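Local coordinates for pmbA-related protein (Thermotoga maritima, PDB 1VL4), which is probably a metallopeptidase of the PmbA/TldD family (peptidase U62) and has also been described as a putative modulator of DNA gyrase, at residues Glu39-Leu45 and Tyr156-Lys162; Lys66-Gly71 and Lys103-Phe107; Val280-Pro286 and Pro343-Met349. Where two conformers were deposited one is given. Numbering follows the deposited sequence.

Interaction 1. Residues Glu39-Leu45 and Tyr156-Lys162; sequences ETREFSL and YKDMVIK
Y156, E39 and F43 lose the most surface where two extended strands, 39-45 and 156-162, run antiparallel, axes 4.7 Å apart at 179°. E39 opens the register against K162 as a hydrogen-bonded pair, E39 N to K162 O 2.9 Å and K162 N to E39 O 2.7 Å. The same pattern follows at R41 N to V160 O 2.9 Å and V160 N to R41 O 2.8 Å, F43 N to D158 O 2.9 Å and D158 N to F43 O 2.8 Å, and 2.9 Å both for L45 N to Y156 O and for Y156 N to L45 O. Non-hydrogen-bonded pairs T40-I161, E42-M159 and S44-K157 alternate with these. Y156 and F43, both chi1 t, share a face with L45: Y156 CB is 3.9 Å from L45 CG, and Y156 CE1 meets the edge of the F43 ring at CD1, 4.0 Å away. Y156 OH donates to D158 OD2 at 2.5 Å, and K131 of helix 128-143, which covers this face, makes a salt bridge with D158. On the other face K157, all chi angles t, brings NZ to 3.3 Å from E42 OE1, a salt bridge whose hydrogen bond is weak. R41 turns away to D57 and to E90 of the second subunit. Such unbroken alternation typifies an antiparallel β-sheet, here the long six-stranded sheet in which strands 32-48 and 148-167 are central neighbours.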
loop_
_atom_site.group_PDB
_atom_site.type_symbol
_atom_site.label_atom_id
_atom_site.label_comp_id
_atom_site.label_asym_id
_atom_site.label_seq_id
_atom_site.Cartn_x
_atom_site.Cartn_y
_atom_site.Cartn_z
ATOM N N GLU A 39 2.963 20.650 0.308
ATOM C CA GLU A 39 3.074 20.732 1.775
ATOM C C GLU A 39 1.707 20.427 2.324
ATOM O O GLU A 39 0.691 20.943 1.813
ATOM C CB GLU A 39 3.558 22.101 2.186
ATOM C CG GLU A 39 3.521 22.476 3.674
ATOM C CD GLU A 39 4.286 23.802 3.928
ATOM O OE1 GLU A 39 3.915 24.835 3.299
ATOM O OE2 GLU A 39 5.280 23.791 4.714
ATOM N N THR A 40 1.679 19.484 3.259
ATOM C CA THR A 40 0.488 18.918 3.850
ATOM C C THR A 40 0.547 18.902 5.379
ATOM O O THR A 40 1.616 18.779 6.000
ATOM C CB THR A 40 0.240 17.483 3.376
ATOM O OG1 THR A 40 0.991 16.573 4.158
ATOM C CG2 THR A 40 0.554 17.325 1.956
ATOM N N ARG A 41 -0.618 19.074 5.979
ATOM C CA ARG A 41 -0.800 18.992 7.404
ATOM C C ARG A 41 -2.056 18.169 7.577
ATOM O O ARG A 41 -3.106 18.446 6.916
ATOM C CB ARG A 41 -1.017 20.426 7.839
ATOM C CG ARG A 41 -0.767 20.775 9.227
ATOM C CD ARG A 41 0.510 20.231 9.875
ATOM N NE ARG A 41 0.287 20.416 11.291
ATOM C CZ ARG A 41 -0.571 19.693 12.006
ATOM N NH1 ARG A 41 -1.243 18.666 11.465
ATOM N NH2 ARG A 41 -0.749 19.990 13.284
ATOM N N GLU A 42 -1.987 17.135 8.406
ATOM C CA GLU A 42 -3.105 16.244 8.553
ATOM C C GLU A 42 -3.274 15.780 9.986
ATOM O O GLU A 42 -2.302 15.654 10.734
ATOM C CB GLU A 42 -2.990 15.029 7.616
ATOM C CG GLU A 42 -1.776 14.145 7.925
ATOM C CD GLU A 42 -1.353 13.281 6.735
ATOM O OE1 GLU A 42 -2.083 12.304 6.453
ATOM O OE2 GLU A 42 -0.304 13.575 6.096
ATOM N N PHE A 43 -4.540 15.538 10.341
ATOM C CA PHE A 43 -4.847 15.023 11.597
ATOM C C PHE A 43 -5.873 13.932 11.403
ATOM O O PHE A 43 -6.875 14.138 10.751
ATOM C CB PHE A 43 -5.384 16.113 12.507
ATOM C CG PHE A 43 -5.681 15.621 13.876
ATOM C CD1 PHE A 43 -6.900 14.994 14.156
ATOM C CD2 PHE A 43 -4.746 15.711 14.882
ATOM C CE1 PHE A 43 -7.174 14.515 15.381
ATOM C CE2 PHE A 43 -5.042 15.205 16.168
ATOM C CZ PHE A 43 -6.257 14.592 16.392
ATOM N N SER A 44 -5.619 12.768 11.974
ATOM C CA SER A 44 -6.596 11.703 11.919
ATOM C C SER A 44 -6.691 10.991 13.233
ATOM O O SER A 44 -5.740 10.975 13.994
ATOM C CB SER A 44 -6.165 10.686 10.869
ATOM O OG SER A 44 -5.005 10.007 11.287
ATOM N N LEU A 45 -7.846 10.407 13.491
ATOM C CA LEU A 45 -8.053 9.564 14.593
ATOM C C LEU A 45 -9.056 8.423 14.338
ATOM O O LEU A 45 -10.014 8.549 13.534
ATOM C CB LEU A 45 -8.424 10.361 15.822
ATOM C CG LEU A 45 -9.758 11.039 15.887
ATOM C CD1 LEU A 45 -10.837 10.021 16.308
ATOM C CD2 LEU A 45 -9.670 12.173 16.908
ATOM N N TYR A 156 -12.048 9.684 11.891
ATOM C CA TYR A 156 -12.027 11.105 11.573
ATOM C C TYR A 156 -10.710 11.431 10.844
ATOM O O TYR A 156 -9.626 11.010 11.274
ATOM C CB TYR A 156 -12.133 11.924 12.896
ATOM C CG TYR A 156 -11.922 13.435 12.676
ATOM C CD1 TYR A 156 -10.632 13.990 12.640
ATOM C CD2 TYR A 156 -13.009 14.285 12.446
ATOM C CE1 TYR A 156 -10.424 15.346 12.376
ATOM C CE2 TYR A 156 -12.819 15.620 12.226
ATOM C CZ TYR A 156 -11.512 16.156 12.179
ATOM O OH TYR A 156 -11.332 17.507 11.913
ATOM N N LYS A 157 -10.787 12.269 9.828
ATOM C CA LYS A 157 -9.619 12.843 9.251
ATOM C C LYS A 157 -9.821 14.261 8.725
ATOM O O LYS A 157 -10.848 14.554 8.129
ATOM C CB LYS A 157 -9.094 11.964 8.105
ATOM C CG LYS A 157 -7.729 12.463 7.619
ATOM C CD LYS A 157 -6.984 11.453 6.753
ATOM C CE LYS A 157 -5.626 11.997 6.349
ATOM N NZ LYS A 157 -4.929 11.051 5.406
ATOM N N ASP A 158 -8.843 15.136 8.964
ATOM C CA ASP A 158 -8.781 16.362 8.216
ATOM C C ASP A 158 -7.407 16.612 7.656
ATOM O O ASP A 158 -6.402 16.030 8.113
ATOM C CB ASP A 158 -9.292 17.567 9.036
ATOM C CG ASP A 158 -8.419 17.937 10.209
ATOM O OD1 ASP A 158 -7.225 18.221 10.020
ATOM O OD2 ASP A 158 -8.935 18.002 11.355
ATOM N N MET A 159 -7.348 17.424 6.592
ATOM C CA MET A 159 -6.117 17.650 5.823
ATOM C C MET A 159 -6.138 19.062 5.221
ATOM O O MET A 159 -7.213 19.515 4.756
ATOM C CB MET A 159 -5.953 16.560 4.708
ATOM C CG MET A 159 -4.508 16.418 4.140
ATOM S SD MET A 159 -4.103 14.744 3.510
ATOM C CE MET A 159 -2.344 14.936 3.230
ATOM N N VAL A 160 -4.966 19.734 5.212
ATOM C CA VAL A 160 -4.728 20.950 4.419
ATOM C C VAL A 160 -3.508 20.678 3.524
ATOM O O VAL A 160 -2.494 20.095 3.982
ATOM C CB VAL A 160 -4.365 22.205 5.255
ATOM C CG1 VAL A 160 -4.156 23.430 4.281
ATOM C CG2 VAL A 160 -5.372 22.522 6.236
ATOM N N ILE A 161 -3.618 21.068 2.268
ATOM C CA ILE A 161 -2.592 20.795 1.263
ATOM C C ILE A 161 -2.330 22.064 0.460
ATOM O O ILE A 161 -3.282 22.715 -0.003
ATOM C CB ILE A 161 -3.026 19.646 0.301
ATOM C CG1 ILE A 161 -3.332 18.379 1.115
ATOM C CG2 ILE A 161 -1.952 19.416 -0.768
ATOM C CD1 ILE A 161 -4.093 17.316 0.400
ATOM N N LYS A 162 -1.057 22.420 0.308
ATOM C CA LYS A 162 -0.628 23.535 -0.520
ATOM C C LYS A 162 0.287 22.978 -1.627
ATOM O O LYS A 162 1.203 22.220 -1.332
ATOM C CB LYS A 162 0.133 24.565 0.283
ATOM C CG LYS A 162 0.614 25.746 -0.546
ATOM C CD LYS A 162 1.017 26.889 0.381
ATOM C CE LYS A 162 1.563 28.081 -0.366
ATOM N NZ LYS A 162 1.440 29.244 0.532
#

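Interaction 2. Residues Lys66-Gly71 and Lys103-Phe107; sequences KVLKDG and KEYFF
Hydrogen bonding between 66-71 and 103-107 rests on one backbone link: E104 N donates to G71 O at 2.8 Å, with an N-H...O angle of 151°. A CA-H...O contact runs beside it, G71 CA to E104 O at 3.6 Å, and the G71 and E104 CA atoms are 4.6 Å apart. G71 has phi/psi of 77/0°; its positive phi favours glycine, and a CB here would come within 2.9 Å of K103 N. D70, at 58/40°, is likewise left-handed, so the chain turns sharply after the extended residues 66-69. This is the β-hairpin connection between strands 51-69 and 72-78, at the edge of the six-stranded antiparallel sheet, and the irregular segment 103-107 crosses beside the hairpin end in the loop leading to helix 128-143. Apolar packing centres on L68 (chi1 t, chi2 p), directed toward the loop, and F106 (chi1 m, chi2 -21°). L68 CD2 sits 3.8 Å from the F106 ring centroid, 13° off the normal, a CH-pi contact over the ring face; L68 CB approaches F106 CZ at 3.6 Å, and L68 CD1 lies 4.1 Å from E104 CB. At the ring edge, K66 O is 3.4 Å from F106 CZ, while the aliphatic K66 CD comes within 3.9 Å of F106 CE1. Beyond the two segments, E32 and Q34 of strand 32-48 and L169 also touch the F106 side chain.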
loop_
_atom_site.group_PDB
_atom_site.type_symbol
_atom_site.label_atom_id
_atom_site.label_comp_id
_atom_site.label_asym_id
_atom_site.label_seq_id
_atom_site.Cartn_x
_atom_site.Cartn_y
_atom_site.Cartn_z
ATOM N N LYS A 66 12.695 18.839 -11.561
ATOM C CA LYS A 66 12.797 18.145 -12.839
ATOM C C LYS A 66 13.468 19.044 -13.893
ATOM O O LYS A 66 13.018 20.185 -14.116
ATOM C CB LYS A 66 11.421 17.725 -13.300
ATOM C CG LYS A 66 11.369 16.892 -14.575
ATOM C CD LYS A 66 9.943 16.479 -14.853
ATOM C CE LYS A 66 9.561 15.148 -14.196
ATOM N NZ LYS A 66 8.185 14.698 -14.599
ATOM N N VAL A 67 14.517 18.528 -14.518
ATOM C CA VAL A 67 15.265 19.271 -15.547
ATOM C C VAL A 67 14.998 18.643 -16.922
ATOM O O VAL A 67 15.022 17.404 -17.047
ATOM C CB VAL A 67 16.741 19.263 -15.257
ATOM C CG1 VAL A 67 17.521 19.859 -16.405
ATOM C CG2 VAL A 67 17.027 20.020 -13.947
ATOM N N LEU A 68 14.773 19.506 -17.930
ATOM C CA LEU A 68 14.346 19.104 -19.293
ATOM C C LEU A 68 15.422 19.555 -20.262
ATOM O O LEU A 68 15.791 20.708 -20.274
ATOM C CB LEU A 68 13.018 19.709 -19.619
ATOM C CG LEU A 68 12.432 19.508 -21.017
ATOM C CD1 LEU A 68 12.067 18.060 -21.259
ATOM C CD2 LEU A 68 11.195 20.397 -21.135
ATOM N N LYS A 69 16.009 18.611 -20.984
ATOM C CA LYS A 69 16.993 18.912 -22.020
ATOM C C LYS A 69 16.752 18.016 -23.229
ATOM O O LYS A 69 16.816 16.810 -23.113
ATOM C CB LYS A 69 18.402 18.696 -21.516
ATOM C CG LYS A 69 19.491 19.315 -22.391
ATOM C CD LYS A 69 20.855 18.971 -21.831
ATOM C CE LYS A 69 22.029 19.566 -22.604
ATOM N NZ LYS A 69 23.305 18.954 -22.124
ATOM N N ASP A 70 16.443 18.625 -24.375
ATOM C CA ASP A 70 16.268 17.931 -25.656
ATOM C C ASP A 70 15.194 16.892 -25.517
ATOM O O ASP A 70 15.354 15.773 -25.993
ATOM C CB ASP A 70 17.562 17.267 -26.151
ATOM C CG ASP A 70 18.660 18.267 -26.489
ATOM O OD1 ASP A 70 18.323 19.354 -27.008
ATOM O OD2 ASP A 70 19.854 17.952 -26.237
ATOM N N GLY A 71 14.140 17.253 -24.799
ATOM C CA GLY A 71 12.996 16.397 -24.619
ATOM C C GLY A 71 13.163 15.262 -23.620
ATOM O O GLY A 71 12.237 14.508 -23.448
ATOM N N LYS A 103 10.504 14.244 -27.191
ATOM C CA LYS A 103 9.508 13.502 -26.413
ATOM C C LYS A 103 8.847 14.377 -25.329
ATOM O O LYS A 103 7.743 14.864 -25.551
ATOM C CB LYS A 103 10.124 12.234 -25.783
ATOM C CG LYS A 103 11.115 11.491 -26.689
ATOM C CD LYS A 103 11.841 10.355 -25.940
ATOM C CE LYS A 103 11.697 9.018 -26.675
ATOM N NZ LYS A 103 12.050 7.887 -25.795
ATOM N N GLU A 104 9.485 14.575 -24.168
ATOM C CA GLU A 104 8.807 15.272 -23.041
ATOM C C GLU A 104 8.788 16.789 -23.208
ATOM O O GLU A 104 9.665 17.390 -23.845
ATOM C CB GLU A 104 9.463 14.979 -21.673
ATOM C CG GLU A 104 9.567 13.487 -21.224
ATOM C CD GLU A 104 8.316 12.962 -20.562
ATOM O OE1 GLU A 104 7.598 13.747 -19.902
ATOM O OE2 GLU A 104 8.040 11.754 -20.721
ATOM N N TYR A 105 7.810 17.421 -22.563
ATOM C CA TYR A 105 7.865 18.866 -22.426
ATOM C C TYR A 105 7.139 19.424 -21.207
ATOM O O TYR A 105 6.406 18.717 -20.490
ATOM C CB TYR A 105 7.407 19.553 -23.721
ATOM C CG TYR A 105 6.040 19.186 -24.127
ATOM C CD1 TYR A 105 5.791 17.973 -24.742
ATOM C CD2 TYR A 105 4.978 20.066 -23.896
ATOM C CE1 TYR A 105 4.508 17.628 -25.111
ATOM C CE2 TYR A 105 3.698 19.749 -24.267
ATOM C CZ TYR A 105 3.455 18.528 -24.876
ATOM O OH TYR A 105 2.152 18.228 -25.240
ATOM N N PHE A 106 7.457 20.682 -20.922
ATOM C CA PHE A 106 6.821 21.436 -19.855
ATOM C C PHE A 106 5.753 22.362 -20.442
ATOM O O PHE A 106 5.842 22.777 -21.601
ATOM C CB PHE A 106 7.828 22.315 -19.130
ATOM C CG PHE A 106 8.889 21.567 -18.336
ATOM C CD1 PHE A 106 8.714 20.236 -17.923
ATOM C CD2 PHE A 106 10.062 22.239 -17.959
ATOM C CE1 PHE A 106 9.724 19.588 -17.139
ATOM C CE2 PHE A 106 11.072 21.594 -17.196
ATOM C CZ PHE A 106 10.890 20.250 -16.797
ATOM N N PHE A 107 4.807 22.703 -19.588
ATOM C CA PHE A 107 3.752 23.631 -19.862
ATOM C C PHE A 107 4.187 25.068 -19.567
ATOM O O PHE A 107 4.801 25.363 -18.536
ATOM C CB PHE A 107 2.507 23.264 -19.043
ATOM C CG PHE A 107 1.238 23.865 -19.567
ATOM C CD1 PHE A 107 0.766 23.505 -20.815
ATOM C CD2 PHE A 107 0.509 24.765 -18.824
ATOM C CE1 PHE A 107 -0.438 24.032 -21.298
ATOM C CE2 PHE A 107 -0.685 25.316 -19.325
ATOM C CZ PHE A 107 -1.156 24.931 -20.555
#

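Interaction 3. Residues Val280-Pro286 and Pro343-Met349; sequences VSIKDLP and PVNLMLM
Backbone hydrogen bonds pair strands 282-285 and 345-348, antiparallel neighbours in a mixed β-sheet of the C-terminal region, with axes 4.7 Å apart at 152°. K283 and M347 exchange two bonds, N to O 2.9 Å each way; L285 N reaches N345 O at 2.9 Å, and N345 N returns to L285 O at 3.0 Å. M349 N donates to S281 O at 2.9 Å. Side chains extend the pairing: N345 ND2 also reaches L285 O, 3.1 Å, and D284 OD1 (chi1 t) accepts from V344 N at 2.8 Å, while K307 neutralises D284. A water bridges S281 N, 2.9 Å, and M349 O, 2.6 Å. I282-L348 and D284-L346 are non-hydrogen-bonded pairs on one face, where I282 CG2 meets L346 CD1 at 3.5 Å and V280 CG1 meets L348 CD1 at 3.7 Å. On the opposite face K283 CG lies 3.6 Å from M349 SD, and L285 CD2 packs 3.7 Å from M347 SD.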
loop_
_atom_site.group_PDB
_atom_site.type_symbol
_atom_site.label_atom_id
_atom_site.label_comp_id
_atom_site.label_asym_id
_atom_site.label_seq_id
_atom_site.Cartn_x
_atom_site.Cartn_y
_atom_site.Cartn_z
ATOM N N VAL A 280 -27.038 7.616 -19.835
ATOM C CA VAL A 280 -25.842 7.708 -19.033
ATOM C C VAL A 280 -24.928 8.791 -19.596
ATOM O O VAL A 280 -24.503 8.674 -20.736
ATOM C CB VAL A 280 -25.092 6.387 -19.014
ATOM C CG1 VAL A 280 -23.647 6.547 -18.377
ATOM C CG2 VAL A 280 -25.896 5.356 -18.277
ATOM N N SER A 281 -24.677 9.842 -18.797
ATOM C CA SER A 281 -23.645 10.832 -19.102
ATOM C C SER A 281 -22.690 10.871 -17.924
ATOM O O SER A 281 -23.132 10.912 -16.773
ATOM C CB SER A 281 -24.232 12.234 -19.346
ATOM O OG SER A 281 -25.040 12.296 -20.527
ATOM N N ILE A 282 -21.387 10.890 -18.230
ATOM C CA ILE A 282 -20.367 10.937 -17.240
ATOM C C ILE A 282 -19.419 12.077 -17.636
ATOM O O ILE A 282 -18.904 12.120 -18.796
ATOM C CB ILE A 282 -19.577 9.607 -17.162
ATOM C CG1 ILE A 282 -20.535 8.456 -16.805
ATOM C CG2 ILE A 282 -18.493 9.689 -16.129
ATOM C CD1 ILE A 282 -19.878 7.064 -16.841
ATOM N N LYS A 283 -19.196 12.964 -16.662
ATOM C CA LYS A 283 -18.368 14.147 -16.822
ATOM C C LYS A 283 -17.144 14.067 -15.922
ATOM O O LYS A 283 -17.122 13.424 -14.852
ATOM C CB LYS A 283 -19.173 15.413 -16.456
ATOM C CG LYS A 283 -20.401 15.707 -17.312
ATOM C CD LYS A 283 -20.827 17.177 -17.195
ATOM C CE LYS A 283 -20.101 18.122 -18.129
ATOM N NZ LYS A 283 -20.591 19.522 -17.870
ATOM N N ASP A 284 -16.102 14.758 -16.372
ATOM C CA ASP A 284 -14.934 15.050 -15.509
ATOM C C ASP A 284 -15.099 16.490 -15.086
ATOM O O ASP A 284 -15.161 17.383 -15.936
ATOM C CB ASP A 284 -13.620 14.831 -16.281
ATOM C CG ASP A 284 -12.346 15.205 -15.431
ATOM O OD1 ASP A 284 -12.447 15.316 -14.192
ATOM O OD2 ASP A 284 -11.272 15.472 -16.016
ATOM N N LEU A 285 -15.248 16.689 -13.773
ATOM C CA LEU A 285 -15.490 18.014 -13.212
ATOM C C LEU A 285 -14.257 18.468 -12.433
ATOM O O LEU A 285 -13.771 17.732 -11.586
ATOM C CB LEU A 285 -16.671 17.957 -12.242
ATOM C CG LEU A 285 -18.033 18.450 -12.628
ATOM C CD1 LEU A 285 -18.539 17.987 -13.995
ATOM C CD2 LEU A 285 -18.971 18.095 -11.503
ATOM N N PRO A 286 -13.745 19.697 -12.695
ATOM C CA PRO A 286 -12.621 20.223 -11.858
ATOM C C PRO A 286 -12.957 20.407 -10.370
ATOM O O PRO A 286 -12.087 20.378 -9.517
ATOM C CB PRO A 286 -12.333 21.588 -12.491
ATOM C CG PRO A 286 -12.877 21.467 -13.925
ATOM C CD PRO A 286 -14.072 20.575 -13.836
ATOM N N PRO A 343 -9.327 11.509 -13.944
ATOM C CA PRO A 343 -10.298 12.569 -13.770
ATOM C C PRO A 343 -10.089 13.247 -12.432
ATOM O O PRO A 343 -9.420 12.693 -11.553
ATOM C CB PRO A 343 -11.668 11.826 -13.782
ATOM C CG PRO A 343 -11.386 10.457 -13.507
ATOM C CD PRO A 343 -9.940 10.169 -13.816
ATOM N N VAL A 344 -10.660 14.428 -12.278
ATOM C CA VAL A 344 -10.578 15.132 -11.006
ATOM C C VAL A 344 -11.778 14.629 -10.175
ATOM O O VAL A 344 -11.598 13.951 -9.187
ATOM C CB VAL A 344 -10.559 16.678 -11.205
ATOM C CG1 VAL A 344 -10.547 17.382 -9.888
ATOM C CG2 VAL A 344 -9.303 17.102 -12.050
ATOM N N ASN A 345 -12.983 14.985 -10.592
ATOM C CA ASN A 345 -14.197 14.389 -10.046
ATOM C C ASN A 345 -14.908 13.694 -11.188
ATOM O O ASN A 345 -15.299 14.338 -12.150
ATOM C CB ASN A 345 -15.113 15.433 -9.464
ATOM C CG ASN A 345 -14.492 16.181 -8.266
ATOM O OD1 ASN A 345 -14.488 15.671 -7.155
ATOM N ND2 ASN A 345 -14.012 17.437 -8.513
ATOM N N LEU A 346 -15.041 12.388 -11.109
ATOM C CA LEU A 346 -15.720 11.672 -12.177
ATOM C C LEU A 346 -17.176 11.482 -11.756
ATOM O O LEU A 346 -17.440 10.661 -10.899
ATOM C CB LEU A 346 -15.073 10.317 -12.447
ATOM C CG LEU A 346 -15.642 9.560 -13.674
ATOM C CD1 LEU A 346 -15.295 10.290 -14.942
ATOM C CD2 LEU A 346 -15.161 8.164 -13.700
ATOM N N MET A 347 -18.093 12.171 -12.450
ATOM C CA MET A 347 -19.483 12.256 -12.064
ATOM C C MET A 347 -20.433 11.633 -13.070
ATOM O O MET A 347 -20.501 12.063 -14.210
ATOM C CB MET A 347 -19.881 13.716 -11.853
ATOM C CG MET A 347 -21.319 13.899 -11.428
ATOM S SD MET A 347 -21.635 15.544 -10.863
ATOM C CE MET A 347 -23.351 15.460 -10.413
ATOM N N LEU A 348 -21.251 10.711 -12.593
ATOM C CA LEU A 348 -22.415 10.255 -13.354
ATOM C C LEU A 348 -23.546 11.230 -13.102
ATOM O O LEU A 348 -23.916 11.484 -11.954
ATOM C CB LEU A 348 -22.846 8.834 -12.942
ATOM C CG LEU A 348 -24.167 8.379 -13.611
ATOM C CD1 LEU A 348 -23.830 7.996 -14.986
ATOM C CD2 LEU A 348 -24.791 7.214 -12.931
ATOM N N MET A 349 -24.085 11.783 -14.185
ATOM C CA MET A 349 -25.020 12.838 -14.103
ATOM C C MET A 349 -26.381 12.284 -13.678
ATOM O O MET A 349 -26.834 11.302 -14.255
ATOM C CB MET A 349 -25.097 13.542 -15.443
ATOM C CG MET A 349 -23.789 14.195 -15.917
ATOM S SD MET A 349 -22.943 15.290 -14.727
ATOM C CE MET A 349 -24.007 16.638 -14.664
HETATM O O HOH W 1 -26.488 10.145 -16.558
#

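Interactions 1 and 2 belong to one six-stranded antiparallel sheet, since strand 32-48 of the first is flanked by strand 51-69 of the second; their centres are nevertheless 32 Å apart and their nearest atoms about 15 Å apart. Along the chain, interaction 2 is nested within the loop that interaction 1 closes. Interaction 3 follows both in sequence and lies in a different, mixed sheet, its centre 25 Å from that of interaction 1 and 30 Å from that of interaction 2, with nearest atoms about 12 and 14 Å away. It is also the most central, 11 Å from the chain centre against 17 and 29 Å. None of the three touches another.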